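Local coordinates for valine-pyruvate aminotransferase (Salmonella typhimurium, PDB 3G7Q), which probably transfers the amino group of L-valine to pyruvate with the help of pyridoxal 5'-phosphate, giving L-alanine and 3-methyl-2-oxobutanoate, at residues F112-L117 / T269-M274; V130-A135 / F151-P156; E179-I184 / H212-V217; K204-A209 / L237-I242. One frame throughout, in Å; residues are numbered along the deposited sequence.

Interaction 1: F112-L117 / T269-M274; sequences FYLFNL and TAIANM
Met274, a selenomethionine, leaves its helix with CG anti to the carbonyl carbon, and a bend at chi3 (-83°) then folds CE back toward Leu117. Leu117 has CG anti to its own backbone N, which carries both methyl groups across to the facing helix, whereas Tyr113 sets CG beside its backbone N, so that its ring runs past the Met274 chain in the opposite sense. Three touches follow. Met274 CB lies obliquely against the Tyr113 ring, 3.5 Å from CD1, and SE stands 5.3 Å from the ring centroid, a Met-aromatic contact well off the ring normal. At the far end of the same chain, Met274 CE reaches Leu117 CD1 at 3.4 Å. Leu117 CD1 also meets Ala270 CB at 3.5 Å, and both pairs are tighter than ordinary van der Waals contact, evidence of a close fit round the leucine tip. A looser border is formed by Leu114 CD2 and Ile271 CD1, 3.9 Å apart. Apart from the selenium-ring approach, these contacts between the two helices are apolar. The two segment axes pass 10.3 Å apart at 112°, a steep crossing that concentrates the contact on these few side chains. Tyr113 continues along helix 265-278 to Asn275 and Ile278, while Leu114 turns to Ile243 and Cys245, so helix 107-118 lies between helix 265-278 and strand 242-247 of the central sheet.

Interaction 2: V130-A135 / F151-P156; sequences VLFPLA and FVSARP
Three backbone hydrogen bonds form the first shell, joining strands 130-132 and 151-153 in parallel. Val152 supplies both of its polar backbone atoms: its N donates to Val130 O, and its O accepts from Phe132 N at 2.9 Å along a nearly straight N-H...O line of 175°. Phe132 O then takes Ala154 N at 3.0 Å, carrying the pairing just past the strand ends. On the face that bears Val130, Phe132, Phe151 and Ser153, the edge of the Phe132 ring points at the face of Phe151 in a T-shaped (edge-to-face) stack, with CE2 of Phe132 3.7 Å from CD1 of Phe151 and the planes at 62°. Val130 CB sits at the edge of the Phe151 ring. Beyond the strands, Leu134 CD1 meets Pro156 CB at 3.6 Å, and a water donates to both Pro133 O and Arg155 O, spanning the two segments beyond the last direct backbone bond. Further out, Phe115 makes a second edge-to-face pair with Phe151, and Ser153 OG is bonded to Pro375 O. Strand 151-153 is an outermost strand of the seven-stranded mixed sheet within this chain, so this parallel pairing forms one margin of the large-domain sheet of a class I aminotransferase.

Interaction 3: E179-I184 / H212-V217; sequences EETGMI and HNIPLV
Ile184 and Ile214 give up the most surface here, and they meet directly: CG1 of Ile184 lies 3.7 Å from CD1 of Ile214, the two side chains crossing at about a right angle. Ile214 holds CG1 in the crowded position between its backbone N and carbonyl carbon (chi1 59°), and from there CD1 also reaches Thr181 CG2 at 3.5 Å. Ile184 is gripped through its backbone as well. Ile184 N donates to Pro215 O at 3.1 Å. Val217 N donates to Ile184 O at 2.8 Å, and both bonds are nearly straight; together they bracket the parallel bridge between Ile184 and Leu216. Met183, a selenomethionine, sets CB against Pro215 CG and bends at chi3 to lay CE 3.6 Å from Val217 CG2. Just before the strand, Asn213 with positive phi is the C-prime residue of a Schellman motif that ends helix 199-211. The pairing closes the beta-alpha-beta unit of strand 181-187, helix 199-211 and strand 216-219, a parallel unit within the mixed sheet of the aminotransferase large domain.

Interaction 4: K204-A209 / L237-I242; sequences KLDRLA and LWNPNI
An Asx turn and a type I beta turn, both starting at Asn239, shape the loop that meets helix 199-211 in this contact. Asn239 OD1 accepts from Asn241 N at 3.0 Å, in the carbonyl plane, while Ile242 N returns to Asn239 O to complete the beta turn. With OD1 so engaged and CG in the crowded position between backbone N and carbonyl carbon (chi1 63°), the amide nitrogen is turned toward the helix. Asp206 comes to meet it tip to tip, its CG anti to the backbone N. Asn239 ND2 donates to Asp206 OD1 at 3.1 Å with an almost straight N-H...O angle of 171°; Asp206 OD1 accepts through its syn lone pair and lies in the amide plane of Asn239. A second, weak bond from Asn239 ND2 to Asp206 OD2 at 3.3 Å completes the grip. The carboxylate and amide planes are 39° apart, so the pair is twisted rather than coplanar. Around it, Leu237 CD2 packs on Asp206 CB at 4.1 Å, and Ile242 CD1 lies 3.7 Å from Asp206 OD1, giving the carboxylate an apolar flank. One turn on, Ala209 CB touches Asn241 ND2 at 3.7 Å, but that amide is bonded to Ile214 O. Asp206 and Ala209 also lie on Leu216 of strand 216-219, so the loop leading into strand 242-247 and the helix meet beside the central sheet.

In the fold
The contacts are grouped round one seven-stranded sheet. Interactions 2 and 3 share it, their centres 12 Å apart, through neighbouring strands 129-132 and 181-187, where Leu131 N probably bonds to Met183 O. Interactions 3 and 4, 10 Å apart, alternate along the chain: interaction 4 uses helix 199-211, which connects the two strands paired in interaction 3. Interaction 1 spans the others in sequence: helix 107-118 comes before all of them and helix 265-278 after. It meets interaction 2 through Phe115 and interaction 3 through Phe115 and Leu114, but stays about 8 Å from interaction 4 at the nearest atoms. Helices 107-118 and 199-211 thus pack on the sheet core of the PLP-dependent aminotransferase domain.

Interaction 1: F112-L117 / T269-M274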
loop_
_atom_site.group_PDB
_atom_site.type_symbol
_atom_site.label_atom_id
_atom_site.label_comp_id
_atom_site.label_asym_id
_atom_site.label_seq_id
_atom_site.Cartn_x
_atom_site.Cartn_y
_atom_site.Cartn_z
ATOM N N PHE A 112 -5.255 -6.832 -6.752
ATOM C CA PHE A 112 -3.950 -7.197 -7.251
ATOM C C PHE A 112 -3.501 -8.517 -6.635
ATOM O O PHE A 112 -2.975 -9.389 -7.328
ATOM C CB PHE A 112 -2.924 -6.089 -6.956
ATOM C CG PHE A 112 -1.565 -6.387 -7.479
ATOM C CD1 PHE A 112 -1.295 -6.287 -8.841
ATOM C CD2 PHE A 112 -0.550 -6.784 -6.627
ATOM C CE1 PHE A 112 -0.036 -6.578 -9.334
ATOM C CE2 PHE A 112 0.696 -7.068 -7.107
ATOM C CZ PHE A 112 0.964 -6.971 -8.458
ATOM N N TYR A 113 -3.690 -8.676 -5.326
ATOM C CA TYR A 113 -3.343 -9.950 -4.688
ATOM C C TYR A 113 -4.214 -11.099 -5.209
ATOM O O TYR A 113 -3.706 -12.162 -5.555
ATOM C CB TYR A 113 -3.477 -9.903 -3.157
ATOM C CG TYR A 113 -2.524 -8.947 -2.475
ATOM C CD1 TYR A 113 -1.153 -9.024 -2.708
ATOM C CD2 TYR A 113 -2.977 -8.008 -1.556
ATOM C CE1 TYR A 113 -0.265 -8.150 -2.088
ATOM C CE2 TYR A 113 -2.091 -7.137 -0.920
ATOM C CZ TYR A 113 -0.742 -7.209 -1.201
ATOM O OH TYR A 113 0.141 -6.349 -0.581
ATOM N N LEU A 114 -5.516 -10.880 -5.275
ATOM C CA LEU A 114 -6.417 -11.950 -5.713
ATOM C C LEU A 114 -6.104 -12.381 -7.134
ATOM O O LEU A 114 -5.977 -13.579 -7.385
ATOM C CB LEU A 114 -7.885 -11.519 -5.557
ATOM C CG LEU A 114 -8.298 -11.214 -4.103
ATOM C CD1 LEU A 114 -9.716 -10.639 -4.074
ATOM C CD2 LEU A 114 -8.147 -12.451 -3.222
ATOM N N PHE A 115 -5.912 -11.418 -8.037
ATOM C CA PHE A 115 -5.590 -11.738 -9.433
ATOM C C PHE A 115 -4.316 -12.567 -9.504
ATOM O O PHE A 115 -4.257 -13.569 -10.219
ATOM C CB PHE A 115 -5.475 -10.476 -10.319
ATOM C CG PHE A 115 -6.736 -9.608 -10.357
ATOM C CD1 PHE A 115 -8.011 -10.143 -10.162
ATOM C CD2 PHE A 115 -6.641 -8.256 -10.673
ATOM C CE1 PHE A 115 -9.154 -9.332 -10.220
ATOM C CE2 PHE A 115 -7.771 -7.460 -10.742
ATOM C CZ PHE A 115 -9.031 -8.001 -10.517
ATOM N N ASN A 116 -3.306 -12.177 -8.737
ATOM C CA ASN A 116 -2.072 -12.953 -8.665
ATOM C C ASN A 116 -2.238 -14.336 -8.071
ATOM O O ASN A 116 -1.546 -15.262 -8.465
ATOM C CB ASN A 116 -1.003 -12.209 -7.857
ATOM C CG ASN A 116 -0.283 -11.179 -8.682
ATOM O OD1 ASN A 116 0.568 -11.526 -9.504
ATOM N ND2 ASN A 116 -0.607 -9.904 -8.471
ATOM N N LEU A 117 -3.143 -14.474 -7.112
ATOM C CA LEU A 117 -3.336 -15.752 -6.434
ATOM C C LEU A 117 -4.138 -16.757 -7.275
ATOM O O LEU A 117 -3.845 -17.947 -7.255
ATOM C CB LEU A 117 -4.035 -15.495 -5.094
ATOM C CG LEU A 117 -4.106 -16.590 -4.044
ATOM C CD1 LEU A 117 -2.710 -16.964 -3.574
ATOM C CD2 LEU A 117 -4.959 -16.131 -2.862
ATOM N N THR A 269 -4.407 -16.863 4.462
ATOM C CA THR A 269 -3.001 -17.190 4.681
ATOM C C THR A 269 -2.155 -16.850 3.442
ATOM O O THR A 269 -1.108 -16.222 3.566
ATOM C CB THR A 269 -2.840 -18.647 5.027
ATOM O OG1 THR A 269 -3.518 -18.919 6.262
ATOM C CG2 THR A 269 -1.353 -18.990 5.186
ATOM N N ALA A 270 -2.625 -17.236 2.257
ATOM C CA ALA A 270 -1.918 -16.947 1.008
ATOM C C ALA A 270 -1.773 -15.442 0.791
ATOM O O ALA A 270 -0.720 -14.959 0.351
ATOM C CB ALA A 270 -2.638 -17.595 -0.173
ATOM N N ILE A 271 -2.829 -14.702 1.104
ATOM C CA ILE A 271 -2.810 -13.249 0.997
ATOM C C ILE A 271 -1.838 -12.650 2.022
ATOM O O ILE A 271 -1.196 -11.623 1.759
ATOM C CB ILE A 271 -4.206 -12.652 1.198
ATOM C CG1 ILE A 271 -5.132 -13.057 0.052
ATOM C CG2 ILE A 271 -4.136 -11.137 1.242
ATOM C CD1 ILE A 271 -6.567 -12.705 0.312
ATOM N N ALA A 272 -1.738 -13.301 3.183
ATOM C CA ALA A 272 -0.843 -12.874 4.248
ATOM C C ALA A 272 0.573 -12.765 3.714
ATOM O O ALA A 272 1.219 -11.715 3.834
ATOM C CB ALA A 272 -0.892 -13.861 5.417
ATOM N N ASN A 273 1.026 -13.864 3.114
ATOM C CA ASN A 273 2.350 -13.971 2.519
ATOM C C ASN A 273 2.640 -12.827 1.543
ATOM O O ASN A 273 3.583 -12.063 1.728
ATOM C CB ASN A 273 2.493 -15.330 1.815
ATOM C CG ASN A 273 2.279 -16.509 2.763
ATOM O OD1 ASN A 273 2.198 -16.333 3.983
ATOM N ND2 ASN A 273 2.174 -17.715 2.205
HETATM N N MSE A 274 1.803 -12.699 0.523
HETATM C CA MSE A 274 1.962 -11.639 -0.478
HETATM C C MSE A 274 2.103 -10.228 0.119
HETATM O O MSE A 274 3.061 -9.516 -0.199
HETATM C CB MSE A 274 0.808 -11.690 -1.484
HETATM C CG MSE A 274 0.929 -12.858 -2.449
HETATM SE SE MSE A 274 -0.579 -12.982 -3.655
HETATM C CE MSE A 274 -1.750 -13.903 -2.471
#

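Interaction 2: V130-A135 / F151-P156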
loop_
_atom_site.group_PDB
_atom_site.type_symbol
_atom_site.label_atom_id
_atom_site.label_comp_id
_atom_site.label_asym_id
_atom_site.label_seq_id
_atom_site.Cartn_x
_atom_site.Cartn_y
_atom_site.Cartn_z
ATOM N N VAL A 130 -9.667 -14.088 -15.187
ATOM C CA VAL A 130 -10.666 -13.521 -14.283
ATOM C C VAL A 130 -11.900 -13.289 -15.135
ATOM O O VAL A 130 -11.835 -12.606 -16.154
ATOM C CB VAL A 130 -10.208 -12.186 -13.683
ATOM C CG1 VAL A 130 -11.340 -11.532 -12.870
ATOM C CG2 VAL A 130 -8.946 -12.362 -12.833
ATOM N N LEU A 131 -13.016 -13.882 -14.729
ATOM C CA LEU A 131 -14.290 -13.679 -15.431
ATOM C C LEU A 131 -15.174 -12.642 -14.706
ATOM O O LEU A 131 -15.418 -12.780 -13.508
ATOM C CB LEU A 131 -15.037 -15.008 -15.533
ATOM C CG LEU A 131 -16.469 -14.921 -16.094
ATOM C CD1 LEU A 131 -16.462 -14.336 -17.499
ATOM C CD2 LEU A 131 -17.165 -16.299 -16.053
ATOM N N PHE A 132 -15.617 -11.618 -15.444
ATOM C CA PHE A 132 -16.581 -10.634 -14.998
ATOM C C PHE A 132 -17.890 -11.052 -15.664
ATOM O O PHE A 132 -18.118 -10.771 -16.838
ATOM C CB PHE A 132 -16.191 -9.210 -15.388
ATOM C CG PHE A 132 -14.898 -8.765 -14.801
ATOM C CD1 PHE A 132 -14.786 -8.505 -13.447
ATOM C CD2 PHE A 132 -13.772 -8.608 -15.602
ATOM C CE1 PHE A 132 -13.601 -8.107 -12.898
ATOM C CE2 PHE A 132 -12.567 -8.206 -15.048
ATOM C CZ PHE A 132 -12.480 -7.959 -13.692
ATOM N N PRO A 133 -18.760 -11.768 -14.930
ATOM C CA PRO A 133 -19.991 -12.233 -15.587
ATOM C C PRO A 133 -21.018 -11.146 -15.851
ATOM O O PRO A 133 -21.978 -11.373 -16.591
ATOM C CB PRO A 133 -20.547 -13.279 -14.602
ATOM C CG PRO A 133 -19.978 -12.928 -13.302
ATOM C CD PRO A 133 -18.678 -12.205 -13.524
ATOM N N LEU A 134 -20.813 -9.976 -15.266
ATOM C CA LEU A 134 -21.716 -8.867 -15.486
ATOM C C LEU A 134 -20.891 -7.579 -15.711
ATOM O O LEU A 134 -20.772 -6.747 -14.837
ATOM C CB LEU A 134 -22.730 -8.747 -14.342
ATOM C CG LEU A 134 -23.988 -7.829 -14.430
ATOM C CD1 LEU A 134 -24.711 -7.957 -15.699
ATOM C CD2 LEU A 134 -24.924 -8.149 -13.301
ATOM N N ALA A 135 -20.387 -7.429 -16.917
ATOM C CA ALA A 135 -19.740 -6.173 -17.299
ATOM C C ALA A 135 -20.848 -5.136 -17.509
ATOM O O ALA A 135 -21.950 -5.507 -17.885
ATOM C CB ALA A 135 -18.935 -6.369 -18.556
ATOM N N PHE A 151 -8.282 -10.665 -18.356
ATOM C CA PHE A 151 -9.686 -10.384 -18.063
ATOM C C PHE A 151 -10.618 -10.787 -19.191
ATOM O O PHE A 151 -10.332 -10.519 -20.362
ATOM C CB PHE A 151 -9.939 -8.890 -17.843
ATOM C CG PHE A 151 -9.194 -8.283 -16.689
ATOM C CD1 PHE A 151 -9.018 -8.966 -15.494
ATOM C CD2 PHE A 151 -8.759 -6.969 -16.767
ATOM C CE1 PHE A 151 -8.352 -8.381 -14.426
ATOM C CE2 PHE A 151 -8.102 -6.376 -15.701
ATOM C CZ PHE A 151 -7.898 -7.088 -14.531
ATOM N N VAL A 152 -11.751 -11.394 -18.829
ATOM C CA VAL A 152 -12.801 -11.734 -19.777
ATOM C C VAL A 152 -14.109 -11.169 -19.232
ATOM O O VAL A 152 -14.475 -11.482 -18.104
ATOM C CB VAL A 152 -12.975 -13.239 -19.970
ATOM C CG1 VAL A 152 -14.155 -13.500 -20.901
ATOM C CG2 VAL A 152 -11.706 -13.861 -20.526
ATOM N N SER A 153 -14.769 -10.324 -20.025
ATOM C CA SER A 153 -16.053 -9.679 -19.675
ATOM C C SER A 153 -17.133 -10.357 -20.458
ATOM O O SER A 153 -16.966 -10.618 -21.648
ATOM C CB SER A 153 -16.090 -8.217 -20.084
ATOM O OG SER A 153 -15.285 -7.393 -19.256
ATOM N N ALA A 154 -18.244 -10.655 -19.805
ATOM C CA ALA A 154 -19.382 -11.229 -20.478
ATOM C C ALA A 154 -20.319 -10.078 -20.830
ATOM O O ALA A 154 -20.504 -9.208 -20.008
ATOM C CB ALA A 154 -20.062 -12.227 -19.548
ATOM N N ARG A 155 -20.888 -10.062 -22.037
ATOM C CA ARG A 155 -21.846 -9.033 -22.404
ATOM C C ARG A 155 -23.132 -9.236 -21.601
ATOM O O ARG A 155 -23.697 -10.320 -21.620
ATOM C CB ARG A 155 -22.199 -9.125 -23.891
ATOM C CG ARG A 155 -23.120 -8.015 -24.328
ATOM C CD ARG A 155 -23.648 -8.137 -25.743
ATOM N NE ARG A 155 -22.592 -8.007 -26.747
ATOM C CZ ARG A 155 -22.804 -7.936 -28.063
ATOM N NH1 ARG A 155 -24.034 -7.900 -28.568
ATOM N NH2 ARG A 155 -21.769 -7.834 -28.882
ATOM N N PRO A 156 -23.628 -8.196 -20.927
ATOM C CA PRO A 156 -24.852 -8.375 -20.183
ATOM C C PRO A 156 -26.121 -8.241 -21.048
ATOM O O PRO A 156 -26.084 -7.668 -22.153
ATOM C CB PRO A 156 -24.790 -7.202 -19.205
ATOM C CG PRO A 156 -24.199 -6.115 -20.015
ATOM C CD PRO A 156 -23.113 -6.824 -20.801
HETATM O O HOH W 1 -23.566 -11.713 -18.861
#

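Interaction 3: E179-I184 / H212-V217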
loop_
_atom_site.group_PDB
_atom_site.type_symbol
_atom_site.label_atom_id
_atom_site.label_comp_id
_atom_site.label_asym_id
_atom_site.label_seq_id
_atom_site.Cartn_x
_atom_site.Cartn_y
_atom_site.Cartn_z
ATOM N N GLU A 179 -12.245 -24.566 -17.684
ATOM C CA GLU A 179 -11.041 -24.949 -16.982
ATOM C C GLU A 179 -10.078 -23.776 -16.864
ATOM O O GLU A 179 -9.297 -23.738 -15.927
ATOM C CB GLU A 179 -10.353 -26.130 -17.703
ATOM N N GLU A 180 -10.139 -22.831 -17.803
ATOM C CA GLU A 180 -9.268 -21.656 -17.786
ATOM C C GLU A 180 -9.764 -20.479 -16.921
ATOM O O GLU A 180 -9.094 -19.452 -16.866
ATOM C CB GLU A 180 -9.007 -21.139 -19.213
ATOM C CG GLU A 180 -10.127 -20.313 -19.897
ATOM C CD GLU A 180 -11.346 -21.132 -20.326
ATOM O OE1 GLU A 180 -12.264 -20.537 -20.929
ATOM O OE2 GLU A 180 -11.392 -22.357 -20.068
ATOM N N THR A 181 -10.942 -20.599 -16.305
ATOM C CA THR A 181 -11.453 -19.550 -15.434
ATOM C C THR A 181 -10.858 -19.750 -14.057
ATOM O O THR A 181 -11.057 -20.798 -13.442
ATOM C CB THR A 181 -12.976 -19.613 -15.324
ATOM O OG1 THR A 181 -13.543 -19.600 -16.638
ATOM C CG2 THR A 181 -13.520 -18.417 -14.509
ATOM N N GLY A 182 -10.129 -18.756 -13.572
ATOM C CA GLY A 182 -9.504 -18.841 -12.259
ATOM C C GLY A 182 -10.375 -18.303 -11.130
ATOM O O GLY A 182 -10.249 -18.740 -9.995
HETATM N N MSE A 183 -11.234 -17.340 -11.445
HETATM C CA MSE A 183 -12.129 -16.733 -10.468
HETATM C C MSE A 183 -13.214 -15.957 -11.169
HETATM O O MSE A 183 -13.050 -15.540 -12.319
HETATM C CB MSE A 183 -11.374 -15.801 -9.507
HETATM C CG MSE A 183 -10.424 -14.820 -10.149
HETATM SE SE MSE A 183 -9.671 -13.552 -8.809
HETATM C CE MSE A 183 -10.845 -12.368 -8.903
ATOM N N ILE A 184 -14.317 -15.767 -10.446
ATOM C CA ILE A 184 -15.475 -15.034 -10.927
ATOM C C ILE A 184 -15.533 -13.782 -10.059
ATOM O O ILE A 184 -15.487 -13.883 -8.838
ATOM C CB ILE A 184 -16.752 -15.850 -10.777
ATOM C CG1 ILE A 184 -16.622 -17.176 -11.544
ATOM C CG2 ILE A 184 -17.949 -15.029 -11.244
ATOM C CD1 ILE A 184 -17.865 -18.103 -11.484
ATOM N N HIS A 212 -17.427 -25.242 -10.262
ATOM C CA HIS A 212 -16.142 -25.179 -10.960
ATOM C C HIS A 212 -14.930 -25.090 -10.031
ATOM O O HIS A 212 -13.810 -24.970 -10.509
ATOM C CB HIS A 212 -16.152 -24.024 -11.955
ATOM C CG HIS A 212 -17.043 -24.268 -13.133
ATOM N ND1 HIS A 212 -16.577 -24.813 -14.309
ATOM C CD2 HIS A 212 -18.371 -24.081 -13.306
ATOM C CE1 HIS A 212 -17.578 -24.931 -15.162
ATOM N NE2 HIS A 212 -18.678 -24.492 -14.578
ATOM N N ASN A 213 -15.144 -25.193 -8.721
ATOM C CA ASN A 213 -14.074 -25.114 -7.731
ATOM C C ASN A 213 -13.205 -23.866 -7.867
ATOM O O ASN A 213 -11.977 -23.940 -7.807
ATOM C CB ASN A 213 -13.223 -26.388 -7.781
ATOM C CG ASN A 213 -14.044 -27.618 -7.491
ATOM O OD1 ASN A 213 -14.724 -27.686 -6.463
ATOM N ND2 ASN A 213 -14.006 -28.594 -8.397
ATOM N N ILE A 214 -13.860 -22.723 -8.062
ATOM C CA ILE A 214 -13.169 -21.440 -8.147
ATOM C C ILE A 214 -13.913 -20.460 -7.255
ATOM O O ILE A 214 -15.118 -20.625 -7.038
ATOM C CB ILE A 214 -13.082 -20.910 -9.587
ATOM C CG1 ILE A 214 -14.475 -20.736 -10.200
ATOM C CG2 ILE A 214 -12.206 -21.845 -10.444
ATOM C CD1 ILE A 214 -14.438 -20.193 -11.592
ATOM N N PRO A 215 -13.196 -19.458 -6.714
ATOM C CA PRO A 215 -13.860 -18.504 -5.827
ATOM C C PRO A 215 -14.783 -17.520 -6.517
ATOM O O PRO A 215 -14.572 -17.168 -7.688
ATOM C CB PRO A 215 -12.697 -17.696 -5.238
ATOM C CG PRO A 215 -11.591 -17.818 -6.249
ATOM C CD PRO A 215 -11.755 -19.172 -6.870
ATOM N N LEU A 216 -15.781 -17.066 -5.771
ATOM C CA LEU A 216 -16.648 -15.974 -6.206
ATOM C C LEU A 216 -16.206 -14.775 -5.401
ATOM O O LEU A 216 -16.327 -14.779 -4.192
ATOM C CB LEU A 216 -18.114 -16.259 -5.929
ATOM C CG LEU A 216 -19.106 -15.130 -6.214
ATOM C CD1 LEU A 216 -18.977 -14.623 -7.659
ATOM C CD2 LEU A 216 -20.561 -15.587 -5.862
ATOM N N VAL A 217 -15.686 -13.759 -6.085
ATOM C CA VAL A 217 -15.149 -12.582 -5.437
ATOM C C VAL A 217 -16.188 -11.480 -5.560
ATOM O O VAL A 217 -16.658 -11.201 -6.668
ATOM C CB VAL A 217 -13.808 -12.157 -6.093
ATOM C CG1 VAL A 217 -13.209 -10.972 -5.359
ATOM C CG2 VAL A 217 -12.811 -13.331 -6.096
#

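Interaction 4: K204-A209 / L237-I242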
loop_
_atom_site.group_PDB
_atom_site.type_symbol
_atom_site.label_atom_id
_atom_site.label_comp_id
_atom_site.label_asym_id
_atom_site.label_seq_id
_atom_site.Cartn_x
_atom_site.Cartn_y
_atom_site.Cartn_z
ATOM N N LYS A 204 -26.960 -18.071 -8.243
ATOM C CA LYS A 204 -26.599 -18.883 -9.422
ATOM C C LYS A 204 -25.082 -18.842 -9.636
ATOM O O LYS A 204 -24.436 -19.884 -9.761
ATOM C CB LYS A 204 -27.313 -18.406 -10.699
ATOM C CG LYS A 204 -28.806 -18.704 -10.815
ATOM C CD LYS A 204 -29.308 -18.192 -12.171
ATOM C CE LYS A 204 -30.805 -18.260 -12.352
ATOM N NZ LYS A 204 -31.216 -17.664 -13.677
ATOM N N LEU A 205 -24.511 -17.635 -9.650
ATOM C CA LEU A 205 -23.043 -17.476 -9.749
ATOM C C LEU A 205 -22.307 -18.209 -8.627
ATOM O O LEU A 205 -21.254 -18.808 -8.864
ATOM C CB LEU A 205 -22.636 -15.997 -9.767
ATOM C CG LEU A 205 -23.000 -15.185 -11.002
ATOM C CD1 LEU A 205 -22.658 -13.694 -10.817
ATOM C CD2 LEU A 205 -22.307 -15.765 -12.261
ATOM N N ASP A 206 -22.862 -18.175 -7.415
ATOM C CA ASP A 206 -22.287 -18.868 -6.256
ATOM C C ASP A 206 -22.290 -20.381 -6.520
ATOM O O ASP A 206 -21.320 -21.061 -6.217
ATOM C CB ASP A 206 -23.089 -18.532 -4.998
ATOM C CG ASP A 206 -22.569 -19.229 -3.742
ATOM O OD1 ASP A 206 -21.397 -19.086 -3.391
ATOM O OD2 ASP A 206 -23.392 -19.884 -3.080
ATOM N N ARG A 207 -23.380 -20.898 -7.081
ATOM C CA ARG A 207 -23.466 -22.328 -7.405
ATOM C C ARG A 207 -22.483 -22.706 -8.524
ATOM O O ARG A 207 -21.840 -23.751 -8.455
ATOM C CB ARG A 207 -24.912 -22.734 -7.755
ATOM C CG ARG A 207 -25.900 -22.569 -6.582
ATOM C CD ARG A 207 -27.306 -23.161 -6.849
ATOM N NE ARG A 207 -27.983 -22.631 -8.038
ATOM C CZ ARG A 207 -28.754 -21.538 -8.115
ATOM N NH1 ARG A 207 -28.984 -20.721 -7.078
ATOM N NH2 ARG A 207 -29.295 -21.239 -9.286
ATOM N N LEU A 208 -22.385 -21.875 -9.558
ATOM C CA LEU A 208 -21.430 -22.100 -10.643
ATOM C C LEU A 208 -19.979 -22.089 -10.135
ATOM O O LEU A 208 -19.204 -22.988 -10.468
ATOM C CB LEU A 208 -21.623 -21.081 -11.772
ATOM C CG LEU A 208 -22.873 -21.261 -12.635
ATOM C CD1 LEU A 208 -23.187 -20.003 -13.414
ATOM C CD2 LEU A 208 -22.751 -22.495 -13.571
ATOM N N ALA A 209 -19.635 -21.110 -9.295
ATOM C CA ALA A 209 -18.282 -21.016 -8.733
ATOM C C ALA A 209 -17.944 -22.286 -7.952
ATOM O O ALA A 209 -16.847 -22.859 -8.114
ATOM C CB ALA A 209 -18.135 -19.773 -7.840
ATOM N N LEU A 237 -24.533 -12.157 1.362
ATOM C CA LEU A 237 -24.091 -13.516 1.108
ATOM C C LEU A 237 -22.651 -13.737 1.502
ATOM O O LEU A 237 -21.769 -12.988 1.087
ATOM C CB LEU A 237 -24.193 -13.844 -0.388
ATOM C CG LEU A 237 -23.789 -15.260 -0.868
ATOM C CD1 LEU A 237 -24.689 -16.335 -0.290
ATOM C CD2 LEU A 237 -23.774 -15.366 -2.408
ATOM N N TRP A 238 -22.413 -14.770 2.297
ATOM C CA TRP A 238 -21.042 -15.209 2.552
ATOM C C TRP A 238 -21.039 -16.698 2.865
ATOM O O TRP A 238 -21.966 -17.218 3.511
ATOM C CB TRP A 238 -20.311 -14.444 3.664
ATOM C CG TRP A 238 -18.827 -14.827 3.653
ATOM C CD1 TRP A 238 -17.851 -14.305 2.835
ATOM C CD2 TRP A 238 -18.179 -15.827 4.446
ATOM N NE1 TRP A 238 -16.647 -14.929 3.070
ATOM C CE2 TRP A 238 -16.816 -15.853 4.064
ATOM C CE3 TRP A 238 -18.611 -16.693 5.450
ATOM C CZ2 TRP A 238 -15.895 -16.717 4.645
ATOM C CZ3 TRP A 238 -17.713 -17.549 6.012
ATOM C CH2 TRP A 238 -16.358 -17.554 5.617
ATOM N N ASN A 239 -20.058 -17.388 2.292
ATOM C CA ASN A 239 -19.784 -18.793 2.608
ATOM C C ASN A 239 -18.297 -18.988 2.328
ATOM O O ASN A 239 -17.652 -18.090 1.766
ATOM C CB ASN A 239 -20.710 -19.755 1.857
ATOM C CG ASN A 239 -20.546 -19.692 0.364
ATOM O OD1 ASN A 239 -19.457 -19.889 -0.152
ATOM N ND2 ASN A 239 -21.651 -19.459 -0.347
ATOM N N PRO A 240 -17.721 -20.118 2.748
ATOM C CA PRO A 240 -16.267 -20.281 2.554
ATOM C C PRO A 240 -15.703 -20.212 1.121
ATOM O O PRO A 240 -14.485 -20.101 0.985
ATOM C CB PRO A 240 -16.003 -21.661 3.164
ATOM C CG PRO A 240 -17.057 -21.808 4.193
ATOM C CD PRO A 240 -18.284 -21.237 3.517
ATOM N N ASN A 241 -16.540 -20.296 0.084
ATOM C CA ASN A 241 -16.065 -20.148 -1.299
ATOM C C ASN A 241 -16.220 -18.714 -1.809
ATOM O O ASN A 241 -16.038 -18.445 -3.004
ATOM C CB ASN A 241 -16.799 -21.086 -2.247
ATOM C CG ASN A 241 -16.067 -21.282 -3.570
ATOM O OD1 ASN A 241 -14.871 -21.493 -3.576
ATOM N ND2 ASN A 241 -16.787 -21.224 -4.685
ATOM N N ILE A 242 -16.598 -17.800 -0.925
ATOM C CA ILE A 242 -16.747 -16.402 -1.308
ATOM C C ILE A 242 -15.606 -15.582 -0.724
ATOM O O ILE A 242 -15.157 -15.817 0.398
ATOM C CB ILE A 242 -18.106 -15.841 -0.895
ATOM C CG1 ILE A 242 -19.184 -16.494 -1.763
ATOM C CG2 ILE A 242 -18.133 -14.310 -1.078
ATOM C CD1 ILE A 242 -20.534 -16.098 -1.450
#